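Local coordinates for protein gamma-glutamyltransferase 1 Threonine peptidase. MEROPS family T03 (Pseudomonas nitroreducens, PDB 7D9E) that forms the large subunit of an Ntn-hydrolase that probably transfers gamma-glutamyl groups from donors such as glutathione or glutamine to amino acids, amines or water, at residues F79-F90 with L262-S270; A61-P69 with L150-F161. All coordinates share one frame; numbering follows the deposited sequence.

Contact 1. Residues F79-F90 with L262-S270; sequences FMTLYVDGKPYF and LYTAPLPSS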
loop_
_atom_site.group_PDB
_atom_site.type_symbol
_atom_site.label_atom_id
_atom_site.label_comp_id
_atom_site.label_asym_id
_atom_site.label_seq_id
_atom_site.Cartn_x
_atom_site.Cartn_y
_atom_site.Cartn_z
ATOM N N PHE A 79 6.774 1.249 0.945
ATOM C CA PHE A 79 7.625 0.154 0.513
ATOM C C PHE A 79 7.904 0.343 -0.972
ATOM O O PHE A 79 7.010 0.711 -1.742
ATOM C CB PHE A 79 6.930 -1.193 0.634
ATOM C CG PHE A 79 6.546 -1.600 2.031
ATOM C CD1 PHE A 79 7.433 -1.518 3.069
ATOM C CD2 PHE A 79 5.288 -2.116 2.275
ATOM C CE1 PHE A 79 7.067 -1.911 4.354
ATOM C CE2 PHE A 79 4.919 -2.526 3.551
ATOM C CZ PHE A 79 5.829 -2.419 4.597
ATOM N N MET A 80 9.114 -0.015 -1.398
ATOM C CA MET A 80 9.484 0.022 -2.818
ATOM C C MET A 80 10.079 -1.317 -3.201
ATOM O O MET A 80 11.024 -1.788 -2.561
ATOM C CB MET A 80 10.428 1.188 -3.083
ATOM C CG MET A 80 10.645 1.567 -4.550
ATOM S SD MET A 80 12.073 2.626 -4.793
ATOM C CE MET A 80 11.511 4.120 -4.027
ATOM N N THR A 81 9.512 -1.943 -4.224
ATOM C CA THR A 81 10.100 -3.127 -4.830
ATOM C C THR A 81 10.749 -2.702 -6.133
ATOM O O THR A 81 10.158 -1.944 -6.902
ATOM C CB THR A 81 9.020 -4.183 -5.071
ATOM O OG1 THR A 81 8.417 -4.496 -3.798
ATOM C CG2 THR A 81 9.604 -5.454 -5.669
ATOM N N LEU A 82 11.972 -3.164 -6.361
ATOM C CA LEU A 82 12.747 -2.726 -7.502
ATOM C C LEU A 82 13.323 -3.920 -8.245
ATOM O O LEU A 82 13.617 -4.965 -7.661
ATOM C CB LEU A 82 13.942 -1.842 -7.073
ATOM C CG LEU A 82 13.675 -0.592 -6.239
ATOM C CD1 LEU A 82 13.687 -0.875 -4.764
ATOM C CD2 LEU A 82 14.711 0.485 -6.574
ATOM N N TYR A 83 13.494 -3.747 -9.552
ATOM C CA TYR A 83 14.249 -4.682 -10.374
ATOM C C TYR A 83 15.210 -3.813 -11.173
ATOM O O TYR A 83 14.787 -3.102 -12.085
ATOM C CB TYR A 83 13.318 -5.494 -11.266
ATOM C CG TYR A 83 13.883 -6.797 -11.742
ATOM C CD1 TYR A 83 14.046 -7.856 -10.861
ATOM C CD2 TYR A 83 14.200 -6.995 -13.079
ATOM C CE1 TYR A 83 14.549 -9.062 -11.294
ATOM C CE2 TYR A 83 14.699 -8.202 -13.524
ATOM C CZ TYR A 83 14.858 -9.240 -12.637
ATOM O OH TYR A 83 15.347 -10.439 -13.094
ATOM N N VAL A 84 16.487 -3.846 -10.810
ATOM C CA VAL A 84 17.491 -2.966 -11.392
ATOM C C VAL A 84 18.632 -3.813 -11.921
ATOM O O VAL A 84 19.187 -4.631 -11.186
ATOM C CB VAL A 84 18.027 -1.946 -10.366
ATOM C CG1 VAL A 84 19.111 -1.081 -11.009
ATOM C CG2 VAL A 84 16.888 -1.101 -9.835
ATOM N N ASP A 85 18.963 -3.633 -13.196
ATOM C CA ASP A 85 20.017 -4.416 -13.834
ATOM C C ASP A 85 19.804 -5.906 -13.595
ATOM O O ASP A 85 20.746 -6.674 -13.383
ATOM C CB ASP A 85 21.387 -3.952 -13.349
ATOM C CG ASP A 85 21.784 -2.614 -13.942
ATOM O OD1 ASP A 85 21.178 -2.210 -14.961
ATOM O OD2 ASP A 85 22.709 -1.978 -13.397
ATOM N N GLY A 86 18.545 -6.324 -13.656
ATOM C CA GLY A 86 18.213 -7.725 -13.558
ATOM C C GLY A 86 18.264 -8.299 -12.169
ATOM O O GLY A 86 18.252 -9.525 -12.031
ATOM N N LYS A 87 18.302 -7.451 -11.132
ATOM C CA LYS A 87 18.418 -7.900 -9.754
ATOM C C LYS A 87 17.246 -7.358 -8.940
ATOM O O LYS A 87 16.899 -6.183 -9.071
ATOM C CB LYS A 87 19.743 -7.383 -9.129
ATOM C CG LYS A 87 20.978 -7.858 -9.868
ATOM C CD LYS A 87 22.255 -7.082 -9.501
ATOM C CE LYS A 87 22.309 -5.708 -10.145
ATOM N N PRO A 88 16.618 -8.182 -8.099
ATOM C CA PRO A 88 15.498 -7.698 -7.278
ATOM C C PRO A 88 15.969 -7.063 -5.980
ATOM O O PRO A 88 16.933 -7.502 -5.349
ATOM C CB PRO A 88 14.724 -8.991 -6.976
ATOM C CG PRO A 88 15.757 -10.028 -6.912
ATOM C CD PRO A 88 16.866 -9.629 -7.896
ATOM N N TYR A 89 15.251 -6.016 -5.570
ATOM C CA TYR A 89 15.541 -5.333 -4.327
ATOM C C TYR A 89 14.246 -4.921 -3.654
ATOM O O TYR A 89 13.215 -4.781 -4.304
ATOM C CB TYR A 89 16.357 -4.051 -4.547
ATOM C CG TYR A 89 17.682 -4.251 -5.200
ATOM C CD1 TYR A 89 17.830 -4.211 -6.585
ATOM C CD2 TYR A 89 18.822 -4.451 -4.432
ATOM C CE1 TYR A 89 19.055 -4.384 -7.176
ATOM C CE2 TYR A 89 20.047 -4.633 -5.022
ATOM C CZ TYR A 89 20.165 -4.592 -6.392
ATOM O OH TYR A 89 21.407 -4.771 -6.964
ATOM N N PHE A 90 14.318 -4.713 -2.338
ATOM C CA PHE A 90 13.179 -4.243 -1.582
ATOM C C PHE A 90 13.640 -3.235 -0.540
ATOM O O PHE A 90 14.571 -3.508 0.227
ATOM C CB PHE A 90 12.438 -5.384 -0.887
ATOM C CG PHE A 90 11.199 -4.924 -0.166
ATOM C CD1 PHE A 90 10.017 -4.719 -0.850
ATOM C CD2 PHE A 90 11.221 -4.680 1.185
ATOM C CE1 PHE A 90 8.877 -4.295 -0.200
ATOM C CE2 PHE A 90 10.082 -4.246 1.842
ATOM C CZ PHE A 90 8.927 -4.040 1.171
ATOM N N LEU A 262 7.511 -13.900 -9.107
ATOM C CA LEU A 262 6.941 -12.708 -8.497
ATOM C C LEU A 262 7.826 -12.264 -7.337
ATOM O O LEU A 262 8.114 -13.055 -6.438
ATOM C CB LEU A 262 5.532 -12.994 -7.961
ATOM C CG LEU A 262 4.858 -12.000 -7.007
ATOM C CD1 LEU A 262 4.698 -10.610 -7.612
ATOM C CD2 LEU A 262 3.516 -12.585 -6.535
ATOM N N TYR A 263 8.224 -10.994 -7.348
ATOM C CA TYR A 263 8.928 -10.369 -6.246
ATOM C C TYR A 263 7.979 -9.381 -5.601
ATOM O O TYR A 263 7.364 -8.552 -6.289
ATOM C CB TYR A 263 10.142 -9.615 -6.763
ATOM C CG TYR A 263 11.190 -10.530 -7.307
ATOM C CD1 TYR A 263 11.954 -11.338 -6.467
ATOM C CD2 TYR A 263 11.414 -10.617 -8.673
ATOM C CE1 TYR A 263 12.925 -12.178 -6.972
ATOM C CE2 TYR A 263 12.371 -11.467 -9.192
ATOM C CZ TYR A 263 13.125 -12.247 -8.343
ATOM O OH TYR A 263 14.090 -13.087 -8.862
ATOM N N THR A 264 7.826 -9.486 -4.285
ATOM C CA THR A 264 6.859 -8.639 -3.584
ATOM C C THR A 264 7.350 -8.388 -2.167
ATOM O O THR A 264 8.465 -8.761 -1.801
ATOM C CB THR A 264 5.451 -9.264 -3.667
ATOM O OG1 THR A 264 4.460 -8.330 -3.201
ATOM C CG2 THR A 264 5.361 -10.554 -2.890
ATOM N N ALA A 265 6.499 -7.734 -1.386
ATOM C CA ALA A 265 6.930 -7.199 -0.102
ATOM C C ALA A 265 7.028 -8.296 0.942
ATOM O O ALA A 265 6.046 -9.000 1.181
ATOM C CB ALA A 265 5.917 -6.150 0.361
ATOM N N PRO A 266 8.180 -8.446 1.600
ATOM C CA PRO A 266 8.300 -9.345 2.751
ATOM C C PRO A 266 7.839 -8.613 4.009
ATOM O O PRO A 266 7.413 -7.460 3.967
ATOM C CB PRO A 266 9.797 -9.601 2.780
ATOM C CG PRO A 266 10.376 -8.229 2.393
ATOM C CD PRO A 266 9.433 -7.699 1.351
ATOM N N LEU A 267 7.930 -9.309 5.140
ATOM C CA LEU A 267 7.640 -8.676 6.413
ATOM C C LEU A 267 8.477 -7.408 6.547
ATOM O O LEU A 267 9.652 -7.400 6.166
ATOM C CB LEU A 267 7.962 -9.641 7.552
ATOM C CG LEU A 267 6.984 -10.802 7.728
ATOM C CD1 LEU A 267 7.519 -11.748 8.779
ATOM C CD2 LEU A 267 5.603 -10.306 8.123
ATOM N N PRO A 268 7.916 -6.321 7.093
ATOM C CA PRO A 268 6.652 -6.202 7.818
ATOM C C PRO A 268 5.381 -6.079 6.986
ATOM O O PRO A 268 4.329 -5.788 7.562
ATOM C CB PRO A 268 6.872 -4.926 8.637
ATOM C CG PRO A 268 7.683 -4.087 7.736
ATOM C CD PRO A 268 8.672 -5.049 7.110
ATOM N N SER A 269 5.450 -6.306 5.679
ATOM C CA SER A 269 4.237 -6.551 4.916
ATOM C C SER A 269 3.793 -7.989 5.100
ATOM O O SER A 269 4.606 -8.921 5.040
ATOM C CB SER A 269 4.418 -6.282 3.429
ATOM O OG SER A 269 3.134 -6.452 2.813
ATOM N N SER A 270 2.492 -8.168 5.301
ATOM C CA SER A 270 1.850 -9.469 5.263
ATOM C C SER A 270 1.559 -9.921 3.836
ATOM O O SER A 270 1.184 -11.079 3.646
ATOM C CB SER A 270 0.534 -9.407 6.049
ATOM O OG SER A 270 -0.406 -8.510 5.448
#
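Strand 79-84, which turns back through a type I' hairpin into strand 87-90, faces strand 262-264 in a roughly antiparallel sense, 143° between their directions and 7.6 Å at closest approach, the CA atoms of Thr81 and Thr264 being nearest neighbours across the gap. That spacing is too wide for backbone pairing, and side chains do the joining. At the hairpin end the Pro88 ring lies on one face of the Tyr263 ring, its CB 3.6 Å from the ring centroid of Tyr263 and almost on the normal. Tyr83 CE1 comes within 3.9 Å of Tyr263 CE2, but the two rings, 29° from parallel, are slid so far apart that they barely overlap. Further along, CG anti to the backbone N (chi1 -176°) carries the Phe90 ring out to Ala265 and Pro266. It takes Pro266 CD over its centre, 3.4 Å from the centroid, while Phe90 CE1 reaches Ala265 CB at 3.5 Å. Thr81 OG1 lies at the edge of the Phe90 ring, in its plane, and has its polar partner in Pro76 O of a neighbouring chain.

The setting is the antiparallel sheet of an Ntn-hydrolase core. Strands 77-84 and 260-264 are its outermost strands within this chain, and both pair with a strand of the neighbouring chain, so the sheet runs on across the interface. Past the end of strand 262-264, where a cis peptide bond precedes Pro268, the geometry is less regular: Pro268 CG, 4.0 Å from Phe79 CZ, and Ser269 CB, 3.8 Å from Phe79 CE2, approach the Phe79 ring obliquely. The Phe79 side chain is about 6 Å from the bound inhibitor 6-diazenyl-5-oxo-L-norleucine. Ser269 OG caps the backbone N of Gly271, at the start of helix 271-284, and is hydrogen-bonded to Met74 O of the neighbouring chain.

Contact 2. Residues A61-P69 with L150-F161; sequences AFTLAVTYP and LTPAIGYAQTGF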
loop_
_atom_site.group_PDB
_atom_site.type_symbol
_atom_site.label_atom_id
_atom_site.label_comp_id
_atom_site.label_asym_id
_atom_site.label_seq_id
_atom_site.Cartn_x
_atom_site.Cartn_y
_atom_site.Cartn_z
ATOM N N ALA A 61 7.206 10.386 -6.578
ATOM C CA ALA A 61 6.787 10.299 -5.185
ATOM C C ALA A 61 6.705 11.673 -4.542
ATOM O O ALA A 61 5.780 11.947 -3.772
ATOM C CB ALA A 61 7.746 9.405 -4.407
ATOM N N PHE A 62 7.660 12.564 -4.838
ATOM C CA PHE A 62 7.526 13.910 -4.280
ATOM C C PHE A 62 6.385 14.667 -4.942
ATOM O O PHE A 62 5.688 15.445 -4.275
ATOM C CB PHE A 62 8.843 14.675 -4.364
ATOM C CG PHE A 62 9.852 14.278 -3.317
ATOM C CD1 PHE A 62 9.629 14.544 -1.983
ATOM C CD2 PHE A 62 11.028 13.646 -3.685
ATOM C CE1 PHE A 62 10.586 14.200 -1.010
ATOM C CE2 PHE A 62 11.987 13.300 -2.726
ATOM C CZ PHE A 62 11.748 13.552 -1.395
ATOM N N THR A 63 6.143 14.430 -6.241
ATOM C CA THR A 63 5.025 15.095 -6.915
ATOM C C THR A 63 3.702 14.720 -6.269
ATOM O O THR A 63 2.882 15.595 -5.959
ATOM C CB THR A 63 5.009 14.754 -8.405
ATOM O OG1 THR A 63 6.126 15.383 -9.041
ATOM C CG2 THR A 63 3.754 15.289 -9.071
ATOM N N LEU A 64 3.489 13.424 -6.026
ATOM C CA LEU A 64 2.236 12.989 -5.422
ATOM C C LEU A 64 2.097 13.426 -3.966
ATOM O O LEU A 64 0.968 13.522 -3.468
ATOM C CB LEU A 64 2.103 11.476 -5.556
ATOM C CG LEU A 64 2.059 10.950 -6.992
ATOM C CD1 LEU A 64 2.185 9.419 -7.047
ATOM C CD2 LEU A 64 0.781 11.397 -7.680
ATOM N N ALA A 65 3.211 13.694 -3.275
ATOM C CA ALA A 65 3.156 14.279 -1.943
ATOM C C ALA A 65 2.543 15.673 -1.971
ATOM O O ALA A 65 2.069 16.162 -0.933
ATOM C CB ALA A 65 4.562 14.312 -1.355
ATOM N N VAL A 66 2.531 16.308 -3.144
ATOM C CA VAL A 66 1.859 17.577 -3.357
ATOM C C VAL A 66 0.456 17.382 -3.923
ATOM O O VAL A 66 -0.516 17.931 -3.400
ATOM C CB VAL A 66 2.707 18.473 -4.285
ATOM C CG1 VAL A 66 1.982 19.786 -4.541
ATOM C CG2 VAL A 66 4.087 18.713 -3.700
ATOM N N THR A 67 0.329 16.604 -4.998
ATOM C CA THR A 67 -0.913 16.540 -5.755
ATOM C C THR A 67 -1.885 15.481 -5.268
ATOM O O THR A 67 -3.049 15.521 -5.678
ATOM C CB THR A 67 -0.637 16.322 -7.254
ATOM O OG1 THR A 67 -0.093 15.011 -7.457
ATOM C CG2 THR A 67 0.326 17.382 -7.782
ATOM N N TYR A 68 -1.447 14.550 -4.401
ATOM C CA TYR A 68 -2.375 13.474 -4.093
ATOM C C TYR A 68 -2.206 13.404 -2.531
ATOM O O TYR A 68 -1.888 12.340 -1.990
ATOM C CB TYR A 68 -1.852 12.206 -4.675
ATOM C CG TYR A 68 -2.842 11.084 -4.932
ATOM C CD1 TYR A 68 -3.512 11.066 -6.135
ATOM C CD2 TYR A 68 -3.270 10.217 -3.964
ATOM C CE1 TYR A 68 -4.416 10.088 -6.448
ATOM C CE2 TYR A 68 -4.238 9.243 -4.253
ATOM C CZ TYR A 68 -4.805 9.205 -5.504
ATOM O OH TYR A 68 -5.772 8.284 -5.856
ATOM N N PRO A 69 -2.401 14.518 -1.808
ATOM C CA PRO A 69 -2.067 14.542 -0.366
ATOM C C PRO A 69 -2.898 13.601 0.504
ATOM O O PRO A 69 -2.542 13.380 1.686
ATOM C CB PRO A 69 -2.336 16.002 0.033
ATOM C CG PRO A 69 -3.304 16.499 -0.987
ATOM C CD PRO A 69 -2.875 15.824 -2.273
ATOM N N LEU A 150 13.422 17.155 -7.365
ATOM C CA LEU A 150 12.420 17.791 -6.529
ATOM C C LEU A 150 11.755 18.968 -7.229
ATOM O O LEU A 150 10.690 19.408 -6.786
ATOM C CB LEU A 150 13.059 18.283 -5.224
ATOM C CG LEU A 150 13.176 17.356 -4.008
ATOM C CD1 LEU A 150 11.832 17.077 -3.377
ATOM C CD2 LEU A 150 13.870 16.042 -4.414
ATOM N N THR A 151 12.320 19.474 -8.328
ATOM C CA THR A 151 11.785 20.708 -8.888
ATOM C C THR A 151 10.353 20.553 -9.398
ATOM O O THR A 151 9.569 21.497 -9.217
ATOM C CB THR A 151 12.712 21.306 -9.958
ATOM O OG1 THR A 151 12.932 20.378 -11.018
ATOM C CG2 THR A 151 14.032 21.650 -9.329
ATOM N N PRO A 152 9.948 19.435 -10.018
ATOM C CA PRO A 152 8.535 19.326 -10.406
ATOM C C PRO A 152 7.590 19.450 -9.223
ATOM O O PRO A 152 6.601 20.192 -9.286
ATOM C CB PRO A 152 8.457 17.929 -11.051
ATOM C CG PRO A 152 9.836 17.683 -11.566
ATOM C CD PRO A 152 10.738 18.291 -10.507
ATOM N N ALA A 153 7.872 18.724 -8.140
ATOM C CA ALA A 153 7.019 18.788 -6.960
ATOM C C ALA A 153 6.990 20.192 -6.377
ATOM O O ALA A 153 5.930 20.691 -5.979
ATOM C CB ALA A 153 7.518 17.790 -5.919
ATOM N N ILE A 154 8.146 20.848 -6.298
ATOM C CA ILE A 154 8.163 22.217 -5.791
ATOM C C ILE A 154 7.240 23.097 -6.623
ATOM O O ILE A 154 6.498 23.930 -6.088
ATOM C CB ILE A 154 9.602 22.757 -5.777
ATOM C CG1 ILE A 154 10.435 22.016 -4.729
ATOM C CG2 ILE A 154 9.620 24.247 -5.494
ATOM C CD1 ILE A 154 11.928 22.129 -4.975
ATOM N N GLY A 155 7.273 22.920 -7.947
ATOM C CA GLY A 155 6.437 23.733 -8.815
ATOM C C GLY A 155 4.956 23.514 -8.582
ATOM O O GLY A 155 4.194 24.474 -8.514
ATOM N N TYR A 156 4.537 22.251 -8.427
ATOM C CA TYR A 156 3.124 21.979 -8.157
ATOM C C TYR A 156 2.705 22.540 -6.810
ATOM O O TYR A 156 1.563 22.998 -6.658
ATOM C CB TYR A 156 2.798 20.480 -8.249
ATOM C CG TYR A 156 2.714 19.987 -9.672
ATOM C CD1 TYR A 156 1.749 20.482 -10.547
ATOM C CD2 TYR A 156 3.617 19.058 -10.147
ATOM C CE1 TYR A 156 1.687 20.049 -11.850
ATOM C CE2 TYR A 156 3.560 18.615 -11.473
ATOM C CZ TYR A 156 2.595 19.109 -12.298
ATOM O OH TYR A 156 2.528 18.687 -13.603
ATOM N N ALA A 157 3.619 22.574 -5.829
ATOM C CA ALA A 157 3.274 23.181 -4.549
ATOM C C ALA A 157 3.156 24.692 -4.673
ATOM O O ALA A 157 2.233 25.297 -4.113
ATOM C CB ALA A 157 4.322 22.821 -3.491
ATOM N N GLN A 158 4.065 25.326 -5.422
ATOM C CA GLN A 158 4.058 26.779 -5.552
ATOM C C GLN A 158 2.881 27.292 -6.378
ATOM O O GLN A 158 2.228 28.269 -5.992
ATOM C CB GLN A 158 5.362 27.242 -6.220
ATOM C CG GLN A 158 6.568 27.163 -5.334
ATOM C CD GLN A 158 7.854 27.402 -6.098
ATOM O OE1 GLN A 158 7.863 27.459 -7.335
ATOM N NE2 GLN A 158 8.944 27.535 -5.367
ATOM N N THR A 159 2.644 26.700 -7.552
ATOM C CA THR A 159 1.698 27.253 -8.513
ATOM C C THR A 159 0.429 26.431 -8.668
ATOM O O THR A 159 -0.500 26.889 -9.343
ATOM C CB THR A 159 2.354 27.463 -9.890
ATOM O OG1 THR A 159 2.897 26.237 -10.380
ATOM C CG2 THR A 159 3.478 28.490 -9.792
ATOM N N GLY A 160 0.368 25.245 -8.084
ATOM C CA GLY A 160 -0.876 24.551 -7.826
ATOM C C GLY A 160 -1.101 23.356 -8.742
ATOM O O GLY A 160 -0.377 23.110 -9.710
ATOM N N PHE A 161 -2.126 22.587 -8.373
ATOM C CA PHE A 161 -2.672 21.520 -9.201
ATOM C C PHE A 161 -4.195 21.565 -9.057
ATOM O O PHE A 161 -4.722 22.161 -8.115
ATOM C CB PHE A 161 -2.152 20.138 -8.765
ATOM C CG PHE A 161 -2.704 19.693 -7.451
ATOM C CD1 PHE A 161 -2.139 20.129 -6.265
ATOM C CD2 PHE A 161 -3.804 18.856 -7.399
ATOM C CE1 PHE A 161 -2.659 19.733 -5.061
ATOM C CE2 PHE A 161 -4.331 18.476 -6.205
ATOM C CZ PHE A 161 -3.768 18.918 -5.028
#
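Val66 of helix 61-67 sits against Ala153, Tyr156 and Ala157 of helix 150-159 in a nearly parallel helix pair, their axes 10° apart in direction and 7.9 Å at closest approach, within the helical layer of the Ntn-hydrolase fold. Small residues permit this closeness: Ala153 CB lies 3.4 Å from Phe62 O, and the CA atoms of Thr63 and Ala153 are each other's nearest. Val66 carries much of the apolar packing. CG1, anti to the backbone N (chi1 178°), reaches Ala157 CB at 4.0 Å, while CG2 lies beside Ala153 O and near Ala157 CB; Phe62 CB adds a contact with Ala153 CB. Thr63 and Thr67 turn their methyls to Tyr156, and their hydroxyls bond to Ala59 O and Asp36 OD2 respectively.

CH-pi contacts occur toward both ends. Leu150 CD1 stands over the face of the Phe62 ring, 3.5 Å from its centroid. Beyond Gly160, which leaves the helical conformation with positive phi, the Phe161 ring packs against the C-terminal end of helix 61-67 and receives Thr67 CA over its centre. Two backbone carbonyls, hydrogen-bonded to Gln199 NE2 and Gln167 NE2, also come close: Val66 O is 3.3 Å from Phe161 CE1, and Thr67 O 3.3 Å from Phe161 CE2.

Overall arrangement
The centres of contacts 1 and 2 are 26 Å apart, and their nearest atoms, about 7 Å apart, do not touch. Contact 1 belongs to the antiparallel sheet and the loop leading to helix 271-284, contact 2 to the paired helices 53-67 and 146-159. Along the chain the segments alternate, in the order 61-69, 79-90, 150-161 and 262-270. Helix 53-67 and strand 77-84 follow one another in the chain, joined by a loop, so a helix of contact 2 precedes the first strand of contact 1. Contact 1 comes close to the bound inhibitor, through the side chain of Phe79, and both have neighbours on the second chain, consistent with a core completed by two chains.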